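Local coordinates for protein FACT-Spt16 (Cicer arietinum, PDB 5CE6) that probably contributes to histone H3-H4 binding as the N-terminal, peptidase-like domain of the Spt16 subunit of the FACT histone chaperone complex, at residues Y37-D42 against S192-A197; L75-F80 against M87-K92; G214-N219 against E242-V247; D264-P269 against I381-S386. All coordinates share one frame; numbering follows the deposited sequence.

Interaction 1: Y37-D42 against S192-A197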
# COMPACT_ATOMS: atom_id res chain seq x y z
N TYR A 37 16.96 5.73 -13.83
CA TYR A 37 18.37 5.56 -14.18
C TYR A 37 19.31 6.45 -13.36
O TYR A 37 20.42 6.03 -13.00
CB TYR A 37 18.61 5.77 -15.69
CG TYR A 37 18.47 4.49 -16.48
CD1 TYR A 37 17.24 3.86 -16.60
CD2 TYR A 37 19.57 3.92 -17.08
CE1 TYR A 37 17.11 2.68 -17.31
CE2 TYR A 37 19.45 2.73 -17.81
CZ TYR A 37 18.22 2.12 -17.91
OH TYR A 37 18.08 0.95 -18.62
N SER A 38 18.86 7.66 -13.05
CA SER A 38 19.64 8.57 -12.21
C SER A 38 19.82 8.02 -10.80
O SER A 38 20.94 7.99 -10.27
CB SER A 38 18.95 9.94 -12.13
OG SER A 38 19.11 10.64 -13.36
N HIS A 39 18.72 7.57 -10.20
CA HIS A 39 18.72 7.08 -8.83
C HIS A 39 19.55 5.81 -8.76
O HIS A 39 20.36 5.63 -7.84
CB HIS A 39 17.28 6.80 -8.38
CG HIS A 39 17.12 6.62 -6.91
ND1 HIS A 39 17.44 5.44 -6.27
CD2 HIS A 39 16.66 7.45 -5.94
CE1 HIS A 39 17.19 5.56 -4.97
NE2 HIS A 39 16.72 6.78 -4.75
N TRP A 40 19.37 4.95 -9.75
CA TRP A 40 20.11 3.71 -9.87
C TRP A 40 21.60 4.02 -9.88
O TRP A 40 22.38 3.40 -9.16
CB TRP A 40 19.69 3.00 -11.17
CG TRP A 40 20.34 1.68 -11.42
CD1 TRP A 40 21.12 0.96 -10.56
CD2 TRP A 40 20.26 0.92 -12.63
NE1 TRP A 40 21.54 -0.21 -11.17
CE2 TRP A 40 21.02 -0.25 -12.44
CE3 TRP A 40 19.62 1.12 -13.86
CZ2 TRP A 40 21.15 -1.23 -13.43
CZ3 TRP A 40 19.75 0.15 -14.84
CH2 TRP A 40 20.51 -1.01 -14.63
N ASP A 41 21.99 5.01 -10.67
CA ASP A 41 23.40 5.36 -10.80
C ASP A 41 23.91 6.04 -9.53
O ASP A 41 25.00 5.73 -9.05
CB ASP A 41 23.63 6.26 -12.00
CG ASP A 41 25.10 6.45 -12.33
OD1 ASP A 41 25.84 5.43 -12.34
OD2 ASP A 41 25.52 7.60 -12.56
N ASP A 42 23.11 6.96 -9.00
CA ASP A 42 23.49 7.73 -7.82
C ASP A 42 23.73 6.83 -6.61
O ASP A 42 24.66 7.04 -5.84
CB ASP A 42 22.41 8.76 -7.47
CG ASP A 42 22.32 9.89 -8.48
OD1 ASP A 42 23.28 10.08 -9.24
OD2 ASP A 42 21.29 10.60 -8.49
N SER A 192 11.87 1.12 -3.35
CA SER A 192 11.21 1.78 -2.22
C SER A 192 11.60 3.25 -2.12
O SER A 192 10.74 4.12 -1.94
CB SER A 192 11.54 1.06 -0.91
OG SER A 192 11.05 1.78 0.21
N ALA A 193 12.89 3.54 -2.25
CA ALA A 193 13.38 4.91 -2.24
C ALA A 193 12.83 5.68 -3.45
O ALA A 193 12.41 6.82 -3.34
CB ALA A 193 14.90 4.94 -2.23
N LEU A 194 12.85 5.02 -4.61
CA LEU A 194 12.37 5.63 -5.84
C LEU A 194 10.90 6.02 -5.76
O LEU A 194 10.51 7.10 -6.22
CB LEU A 194 12.58 4.66 -7.01
CG LEU A 194 12.31 5.20 -8.40
CD1 LEU A 194 13.24 6.35 -8.73
CD2 LEU A 194 12.50 4.07 -9.41
N PHE A 195 10.07 5.15 -5.18
CA PHE A 195 8.64 5.40 -5.11
C PHE A 195 8.26 6.28 -3.91
O PHE A 195 7.13 6.73 -3.81
CB PHE A 195 7.84 4.10 -5.00
CG PHE A 195 8.02 3.15 -6.16
CD1 PHE A 195 8.28 3.62 -7.44
CD2 PHE A 195 7.92 1.78 -5.96
CE1 PHE A 195 8.44 2.73 -8.51
CE2 PHE A 195 8.08 0.88 -7.02
CZ PHE A 195 8.34 1.36 -8.30
N ALA A 196 9.22 6.54 -3.02
CA ALA A 196 8.92 7.16 -1.71
C ALA A 196 8.34 8.57 -1.77
O ALA A 196 7.39 8.89 -1.05
CB ALA A 196 10.15 7.13 -0.81
N ALA A 197 8.94 9.43 -2.58
CA ALA A 197 8.47 10.81 -2.70
C ALA A 197 7.62 10.97 -3.96
O ALA A 197 8.11 10.81 -5.08
CB ALA A 197 9.63 11.79 -2.71

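Interaction 2: L75-F80 against M87-K92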
# COMPACT_ATOMS: atom_id res chain seq x y z
N LEU A 75 3.33 -0.03 -13.56
CA LEU A 75 2.32 1.02 -13.43
C LEU A 75 2.97 2.41 -13.35
O LEU A 75 2.49 3.37 -13.97
CB LEU A 75 1.45 0.77 -12.19
CG LEU A 75 0.46 -0.39 -12.36
CD1 LEU A 75 -0.13 -0.79 -11.01
CD2 LEU A 75 -0.66 0.02 -13.30
N TRP A 76 4.04 2.51 -12.59
CA TRP A 76 4.74 3.77 -12.39
C TRP A 76 5.34 4.25 -13.70
O TRP A 76 5.19 5.41 -14.10
CB TRP A 76 5.83 3.59 -11.33
CG TRP A 76 6.56 4.84 -10.94
CD1 TRP A 76 6.09 5.87 -10.18
CD2 TRP A 76 7.92 5.16 -11.25
NE1 TRP A 76 7.06 6.83 -10.02
CE2 TRP A 76 8.20 6.41 -10.66
CE3 TRP A 76 8.93 4.51 -11.97
CZ2 TRP A 76 9.45 7.02 -10.78
CZ3 TRP A 76 10.17 5.12 -12.08
CH2 TRP A 76 10.42 6.36 -11.49
N LEU A 77 6.01 3.34 -14.39
CA LEU A 77 6.76 3.69 -15.60
C LEU A 77 5.84 3.87 -16.81
O LEU A 77 5.98 4.84 -17.58
CB LEU A 77 7.81 2.60 -15.88
CG LEU A 77 9.14 2.94 -16.54
CD1 LEU A 77 9.83 4.11 -15.85
CD2 LEU A 77 10.05 1.72 -16.53
N LEU A 78 4.90 2.94 -16.97
CA LEU A 78 4.12 2.82 -18.21
C LEU A 78 2.64 3.14 -18.06
O LEU A 78 1.94 3.37 -19.05
CB LEU A 78 4.28 1.40 -18.78
CG LEU A 78 5.70 1.04 -19.22
CD1 LEU A 78 5.88 -0.47 -19.33
CD2 LEU A 78 6.03 1.70 -20.54
N GLY A 79 2.16 3.16 -16.82
CA GLY A 79 0.78 3.53 -16.55
C GLY A 79 -0.20 2.38 -16.69
O GLY A 79 -1.41 2.57 -16.56
N PHE A 80 0.32 1.18 -16.95
CA PHE A 80 -0.50 -0.01 -17.14
C PHE A 80 0.23 -1.25 -16.64
O PHE A 80 1.46 -1.27 -16.59
CB PHE A 80 -0.84 -0.23 -18.62
CG PHE A 80 -1.58 0.90 -19.26
CD1 PHE A 80 -2.96 1.00 -19.14
CD2 PHE A 80 -0.90 1.87 -19.98
CE1 PHE A 80 -3.64 2.05 -19.73
CE2 PHE A 80 -1.57 2.92 -20.57
CZ PHE A 80 -2.95 3.02 -20.45
N MET A 87 10.99 -7.62 -17.81
CA MET A 87 11.69 -6.44 -18.31
C MET A 87 13.05 -6.33 -17.64
O MET A 87 13.14 -6.38 -16.41
CB MET A 87 10.86 -5.18 -18.05
CG MET A 87 11.49 -3.90 -18.53
SD MET A 87 10.25 -2.58 -18.61
CE MET A 87 9.68 -2.53 -16.92
N VAL A 88 14.10 -6.18 -18.44
CA VAL A 88 15.46 -6.10 -17.92
C VAL A 88 16.16 -4.82 -18.35
O VAL A 88 16.34 -4.56 -19.55
CB VAL A 88 16.31 -7.31 -18.36
CG1 VAL A 88 17.74 -7.14 -17.87
CG2 VAL A 88 15.72 -8.60 -17.80
N PHE A 89 16.55 -4.02 -17.37
CA PHE A 89 17.24 -2.77 -17.63
C PHE A 89 18.73 -2.98 -17.60
O PHE A 89 19.24 -3.60 -16.68
CB PHE A 89 16.87 -1.75 -16.55
CG PHE A 89 15.41 -1.49 -16.43
CD1 PHE A 89 14.62 -2.24 -15.56
CD2 PHE A 89 14.81 -0.51 -17.20
CE1 PHE A 89 13.26 -2.01 -15.45
CE2 PHE A 89 13.45 -0.27 -17.11
CZ PHE A 89 12.68 -1.01 -16.23
N THR A 90 19.43 -2.49 -18.62
CA THR A 90 20.89 -2.45 -18.60
C THR A 90 21.33 -1.01 -18.82
O THR A 90 20.49 -0.13 -19.00
CB THR A 90 21.53 -3.38 -19.66
OG1 THR A 90 21.44 -2.79 -20.96
CG2 THR A 90 20.88 -4.75 -19.68
N LYS A 91 22.63 -0.77 -18.82
CA LYS A 91 23.14 0.59 -19.02
C LYS A 91 22.66 1.22 -20.33
O LYS A 91 22.32 2.40 -20.37
CB LYS A 91 24.67 0.60 -18.96
CG LYS A 91 25.28 2.00 -18.88
CD LYS A 91 26.65 1.97 -18.22
CE LYS A 91 26.81 3.12 -17.22
NZ LYS A 91 27.45 2.67 -15.94
N LYS A 92 22.60 0.41 -21.39
CA LYS A 92 22.33 0.95 -22.72
C LYS A 92 21.09 0.37 -23.39
O LYS A 92 20.70 0.82 -24.47
CB LYS A 92 23.55 0.73 -23.63
CG LYS A 92 24.83 1.33 -23.08
CD LYS A 92 24.66 2.83 -22.86
CE LYS A 92 24.42 3.55 -24.18
NZ LYS A 92 23.99 4.96 -23.97

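Interaction 3: G214-N219 against E242-V247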
# COMPACT_ATOMS: atom_id res chain seq x y z
N GLY A 214 -12.74 8.44 2.44
CA GLY A 214 -13.36 9.14 3.55
C GLY A 214 -14.86 9.32 3.36
O GLY A 214 -15.63 9.20 4.32
N SER A 215 -15.26 9.60 2.12
CA SER A 215 -16.68 9.79 1.81
C SER A 215 -17.46 8.51 2.04
O SER A 215 -18.60 8.54 2.53
CB SER A 215 -16.86 10.23 0.36
OG SER A 215 -16.12 11.40 0.08
N VAL A 216 -16.86 7.38 1.67
CA VAL A 216 -17.47 6.08 1.90
C VAL A 216 -17.64 5.81 3.40
O VAL A 216 -18.70 5.36 3.84
CB VAL A 216 -16.66 4.96 1.21
CG1 VAL A 216 -17.10 3.59 1.69
CG2 VAL A 216 -16.80 5.09 -0.30
N MET A 217 -16.61 6.09 4.19
CA MET A 217 -16.71 5.89 5.64
C MET A 217 -17.79 6.78 6.24
O MET A 217 -18.64 6.32 7.01
CB MET A 217 -15.37 6.16 6.33
CG MET A 217 -15.44 6.02 7.85
SD MET A 217 -15.69 4.32 8.39
CE MET A 217 -14.05 3.66 8.18
N LYS A 218 -17.75 8.05 5.88
CA LYS A 218 -18.66 9.02 6.48
C LYS A 218 -20.10 8.86 6.01
O LYS A 218 -21.04 8.86 6.81
CB LYS A 218 -18.19 10.45 6.19
CG LYS A 218 -18.88 11.50 7.06
CD LYS A 218 -18.65 12.91 6.52
CE LYS A 218 -19.37 13.96 7.37
NZ LYS A 218 -18.65 14.24 8.65
N ASN A 219 -20.27 8.73 4.70
CA ASN A 219 -21.60 8.81 4.11
C ASN A 219 -22.27 7.47 3.85
O ASN A 219 -23.48 7.41 3.62
CB ASN A 219 -21.57 9.64 2.82
CG ASN A 219 -21.09 11.05 3.06
OD1 ASN A 219 -21.48 11.70 4.03
ND2 ASN A 219 -20.22 11.54 2.18
N GLU A 242 -19.31 -6.46 1.43
CA GLU A 242 -19.75 -6.44 0.03
C GLU A 242 -20.46 -5.13 -0.31
O GLU A 242 -20.23 -4.54 -1.37
CB GLU A 242 -20.65 -7.65 -0.26
N GLU A 243 -21.30 -4.65 0.61
CA GLU A 243 -22.07 -3.43 0.38
C GLU A 243 -21.15 -2.21 0.29
O GLU A 243 -21.40 -1.29 -0.49
CB GLU A 243 -23.09 -3.23 1.50
CG GLU A 243 -24.19 -4.26 1.53
CD GLU A 243 -25.09 -4.19 0.32
OE1 GLU A 243 -25.59 -3.08 0.02
OE2 GLU A 243 -25.28 -5.23 -0.34
N THR A 244 -20.08 -2.23 1.09
CA THR A 244 -19.09 -1.15 1.08
C THR A 244 -18.31 -1.16 -0.24
O THR A 244 -18.06 -0.12 -0.85
CB THR A 244 -18.15 -1.26 2.29
OG1 THR A 244 -18.91 -1.20 3.50
CG2 THR A 244 -17.13 -0.12 2.30
N GLU A 245 -17.95 -2.36 -0.68
CA GLU A 245 -17.31 -2.52 -1.99
C GLU A 245 -18.12 -1.88 -3.10
O GLU A 245 -17.58 -1.16 -3.94
CB GLU A 245 -17.13 -4.00 -2.34
CG GLU A 245 -15.78 -4.59 -1.99
CD GLU A 245 -15.56 -5.93 -2.67
OE1 GLU A 245 -15.82 -6.04 -3.89
OE2 GLU A 245 -15.13 -6.88 -1.98
N LYS A 246 -19.42 -2.17 -3.11
CA LYS A 246 -20.31 -1.65 -4.15
C LYS A 246 -20.32 -0.13 -4.19
O LYS A 246 -20.38 0.47 -5.27
CB LYS A 246 -21.73 -2.16 -3.93
CG LYS A 246 -21.87 -3.65 -4.15
CD LYS A 246 -23.33 -4.04 -4.30
CE LYS A 246 -23.84 -4.80 -3.09
NZ LYS A 246 -25.27 -5.20 -3.25
N VAL A 247 -20.26 0.49 -3.02
CA VAL A 247 -20.28 1.95 -2.93
C VAL A 247 -18.96 2.54 -3.43
O VAL A 247 -18.94 3.58 -4.09
CB VAL A 247 -20.58 2.41 -1.50
CG1 VAL A 247 -20.47 3.90 -1.39
CG2 VAL A 247 -21.98 1.97 -1.09

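Interaction 4: D264-P269 against I381-S386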
# COMPACT_ATOMS: atom_id res chain seq x y z
N ASP A 264 -10.80 1.54 -7.94
CA ASP A 264 -10.84 0.15 -7.49
C ASP A 264 -10.78 0.12 -5.97
O ASP A 264 -10.61 1.16 -5.32
CB ASP A 264 -9.69 -0.65 -8.09
CG ASP A 264 -9.94 -2.15 -8.04
OD1 ASP A 264 -11.04 -2.57 -7.63
OD2 ASP A 264 -9.02 -2.92 -8.41
N ILE A 265 -10.93 -1.07 -5.39
CA ILE A 265 -10.80 -1.21 -3.95
C ILE A 265 -9.37 -1.65 -3.64
O ILE A 265 -8.78 -2.43 -4.39
CB ILE A 265 -11.80 -2.23 -3.35
CG1 ILE A 265 -11.52 -3.64 -3.86
CG2 ILE A 265 -13.24 -1.82 -3.67
CD1 ILE A 265 -12.30 -4.74 -3.15
N CYS A 266 -8.79 -1.15 -2.56
CA CYS A 266 -7.42 -1.53 -2.21
C CYS A 266 -7.36 -2.93 -1.64
O CYS A 266 -6.37 -3.64 -1.81
CB CYS A 266 -6.82 -0.57 -1.18
SG CYS A 266 -6.66 1.09 -1.80
N TYR A 267 -8.42 -3.29 -0.93
CA TYR A 267 -8.54 -4.60 -0.29
C TYR A 267 -10.00 -4.75 0.09
O TYR A 267 -10.73 -3.75 0.13
CB TYR A 267 -7.64 -4.68 0.95
CG TYR A 267 -7.92 -3.61 2.00
CD1 TYR A 267 -8.88 -3.81 2.98
CD2 TYR A 267 -7.23 -2.41 1.99
CE1 TYR A 267 -9.13 -2.84 3.93
CE2 TYR A 267 -7.48 -1.44 2.92
CZ TYR A 267 -8.44 -1.65 3.89
OH TYR A 267 -8.67 -0.68 4.84
N PRO A 268 -10.46 -5.99 0.33
CA PRO A 268 -11.86 -6.16 0.72
C PRO A 268 -12.06 -5.50 2.07
O PRO A 268 -11.28 -5.78 2.98
CB PRO A 268 -12.00 -7.68 0.87
CG PRO A 268 -10.93 -8.24 -0.04
CD PRO A 268 -9.78 -7.29 0.12
N PRO A 269 -13.06 -4.61 2.17
CA PRO A 269 -13.28 -3.84 3.40
C PRO A 269 -13.33 -4.73 4.63
O PRO A 269 -13.83 -5.86 4.55
CB PRO A 269 -14.64 -3.20 3.15
CG PRO A 269 -14.60 -2.91 1.65
CD PRO A 269 -13.95 -4.15 1.08
N ILE A 381 1.23 3.53 -5.14
CA ILE A 381 0.79 2.44 -6.00
C ILE A 381 0.67 1.12 -5.21
O ILE A 381 -0.29 0.36 -5.38
CB ILE A 381 1.74 2.28 -7.20
CG1 ILE A 381 1.82 3.60 -7.95
CG2 ILE A 381 1.27 1.16 -8.11
CD1 ILE A 381 2.79 3.59 -9.16
N GLU A 382 1.66 0.85 -4.36
CA GLU A 382 1.59 -0.25 -3.42
C GLU A 382 0.76 0.17 -2.22
O GLU A 382 0.93 1.27 -1.69
CB GLU A 382 2.98 -0.63 -2.94
CG GLU A 382 3.97 -1.01 -4.05
CD GLU A 382 5.39 -1.00 -3.56
OE1 GLU A 382 6.00 0.09 -3.51
OE2 GLU A 382 5.88 -2.08 -3.17
N PHE A 383 -0.12 -0.71 -1.76
CA PHE A 383 -0.86 -0.39 -0.55
C PHE A 383 0.07 -0.29 0.67
O PHE A 383 -0.13 0.54 1.58
CB PHE A 383 -1.95 -1.43 -0.29
CG PHE A 383 -2.79 -1.09 0.89
CD1 PHE A 383 -3.75 -0.10 0.80
CD2 PHE A 383 -2.59 -1.74 2.09
CE1 PHE A 383 -4.51 0.26 1.91
CE2 PHE A 383 -3.34 -1.40 3.20
CZ PHE A 383 -4.30 -0.41 3.11
N ARG A 384 1.09 -1.14 0.69
CA ARG A 384 2.03 -1.16 1.77
C ARG A 384 3.46 -1.01 1.25
O ARG A 384 4.02 -1.93 0.64
CB ARG A 384 1.87 -2.49 2.51
CG ARG A 384 2.54 -2.60 3.83
CD ARG A 384 2.10 -3.88 4.50
NE ARG A 384 2.91 -4.16 5.67
CZ ARG A 384 2.61 -3.71 6.89
NH1 ARG A 384 1.51 -2.99 7.07
NH2 ARG A 384 3.40 -4.00 7.91
N GLU A 385 4.05 0.16 1.48
CA GLU A 385 5.45 0.40 1.18
C GLU A 385 6.30 -0.04 2.38
O GLU A 385 6.47 0.70 3.35
CB GLU A 385 5.68 1.87 0.82
CG GLU A 385 4.85 2.28 -0.41
CD GLU A 385 5.04 3.73 -0.82
OE1 GLU A 385 5.74 4.49 -0.10
OE2 GLU A 385 4.47 4.12 -1.85
N SER A 386 6.82 -1.26 2.31
CA SER A 386 7.49 -1.87 3.45
C SER A 386 8.73 -1.13 3.95
O SER A 386 9.02 -1.15 5.15
CB SER A 386 7.83 -3.33 3.15
OG SER A 386 6.65 -4.09 2.94

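Interaction 1: Y37-D42 against S192-A197
His39 reaches across from helix 26-42 to Ala193 and Leu194 on helix 188-196, and following it outward accounts for the whole contact. Its CB meets the CD1 methyl of Leu194 at 4.1 Å. CG stands anti to the backbone N (chi1 -166°), which sends the imidazole out from its own helix and alongside the other. There the backbone N of Leu194 lies over one ring face, 4.2 Å above the plane and offset toward the rim. The helices come close at this point, with 7.2 Å between CA of His39 and CA of Leu194. Both belong to the alpha/beta N-terminal lobe of Spt16, and the touch is made near its surface, between the helix that opens the lobe and one formed some 150 residues later. Further out, ND1 is hydrogen-bonded to NE1 of Trp48; as an indole nitrogen can only donate, ND1 is the acceptor, and the bond limits how the imidazole can turn. Trp48 also sets its ring steeply against that of His39. The far side of the imidazole ends on a methyl group: CE1 and NE2 of His39 each stand 3.6 Å from Ala193 CB, which comes in obliquely to the ring. Leu47 touches both His39 and Ala193 here, while Leu194 continues inward onto Trp76 of helix 69-78.

Interaction 2: L75-F80 against M87-K92
Leu77 and Phe89 are brought together by very different torsions. In Leu77 chi1 is -149°, well off a staggered value, and it carries the branched end out from helix 69-78 toward the sheet; in Phe89 CG lies anti to the carbonyl carbon, with chi1 at -57°, and the ring swings toward the helix. The two side chains approach from opposite directions. Leu77 CD2 arrives at the ring's edge, close to its plane, 3.8 Å from Phe89 CZ and 4.0 Å from CE2, so the methyl presses against the rim and not over a face. Met87, two residues earlier and on the same side of the strand, runs extended through its first two torsions and then folds at chi3. That bend lays its CE 4.3 Å from Leu77 CD2 and 3.4 Å from Phe89 CZ, and the three groups close into a small apolar cluster. All three residues are buried. Phe29 of helix 26-42 covers Leu77 as well, and Phe36 meets the Phe89 ring edge-to-face. Just past the contact the helix stops at Leu78, and Gly79 takes up a positive phi, where a CB would collide with the carbonyl O of Leu78. Met87 and Phe89 point toward helix 69-78 from strand 85-89, which pairs with strand 53-58 in the mixed six-stranded sheet. The contact is thus a piece of the hydrophobic layer between helices and sheet, characteristic of the alpha/beta N-terminal lobe of Spt16.

Interaction 3: G214-N219 against E242-V247
Val216 pushes its two methyl groups from helix 200-230 against Thr244 and Val247, which sit one turn apart on helix 237-249. With CG1 anti to the backbone N (chi1 168°), Val216 presents one methyl to each partner: CG1 lies 3.8 Å from Thr244 CG2, and CG2 lies 4.0 Å from Val247 CG1. The first pair meets at a slant, whereas the two valines run roughly antiparallel, one passing beside the other. Thr244 can offer a methyl because its hydroxyl turns back to its own helix, where OG1 is hydrogen-bonded to O of Leu240. All three residues are buried, and the join between the helices is purely apolar, with CA of Val216 6.9 Å from CA of Val247. The solvent side looks different. Lys246 and Glu243 lie along the outer part of helix 237-249, tied within one turn by a salt bridge of 2.9 Å between Lys246 NZ and Glu243 OE2; the amine meets the carboxylate on its syn side but 34° out of its plane. Lys218 and Asn219 are exposed on the other helix, where a pi-type turn spans 217-219. Phe220, one turn beyond Val216, extends the apolar seam by touching Thr244 and Val247. Met217 faces away from helix 237-249 and rests on strands 296-306 and 309-319, and Thr244 reaches Val302 of the former, so both helices pack against the sheet of the M24 peptidase-like lobe.

Interaction 4: D264-P269 against I381-S386
Tyr267 OH, hydrogen-bonded to OD1 of Asn312, holds the far end of a ring whose side leans on Phe383. The two aromatics form an offset edge-to-face pair, with centroids 5.1 Å apart and planes at 69°. Tyr267 supplies the edge: its CE2 is 3.3 Å from Phe383 CZ, a close approach, while its CD2 lies 3.7 Å above the Phe383 plane, displaced toward the rim. Chi1 of 57° places the tyrosine ring between its own backbone N and carbonyl carbon, and from there it crosses the phenylalanine at a slant. Phe383 comes across from the loop after strand 376-378, CG anti to the backbone N (chi1 -176°). Cys266 fills in beside it: its CB packs 3.7 Å from Phe383 CD1, and SG makes an oblique sulfur-aromatic contact 5.2 Å from the ring centroid. Replacing Phe383 by an alanine would probably leave the Tyr267 edge without the face it rests on and open a gap next to Cys266. This contact has its centre close to the chain's centre in space, about 4 Å from it, where the peptidase-like lobe meets the N-terminal one: Tyr67 touches Phe383 and is hydrogen-bonded to Cys266 O, and Lys69 of helix 69-78 makes a salt bridge with Glu382. Beneath both aromatics runs strand 309-319, with Phe383 on Cys310 and Asn312, while Pro268 and Pro269 lead on against helix 237-249.

How the interactions relate
Interactions 1 and 2 share the N-terminal lobe, their centres 13 Å apart; 2 is nested in the chain loop that 1 closes, and Tyr37 OH probably bonds to Thr90 O between them. Interactions 3 and 4 follow in series within the M24 peptidase-like lobe, 16 Å apart, meeting where Thr244 and Glu245 touch Pro269. Interaction 4 lies near the chain's centre, about 22 Å from both 1 and 2, and touches each: Phe195 packs on Glu382, and Leu75 and Trp76 on Ile381. Interaction 3 is about 35 Å from the first pair, on the opposite side of the chain's centre. The segment 381-386 therefore bridges the lobes of this two-lobed, aminopeptidase-like domain.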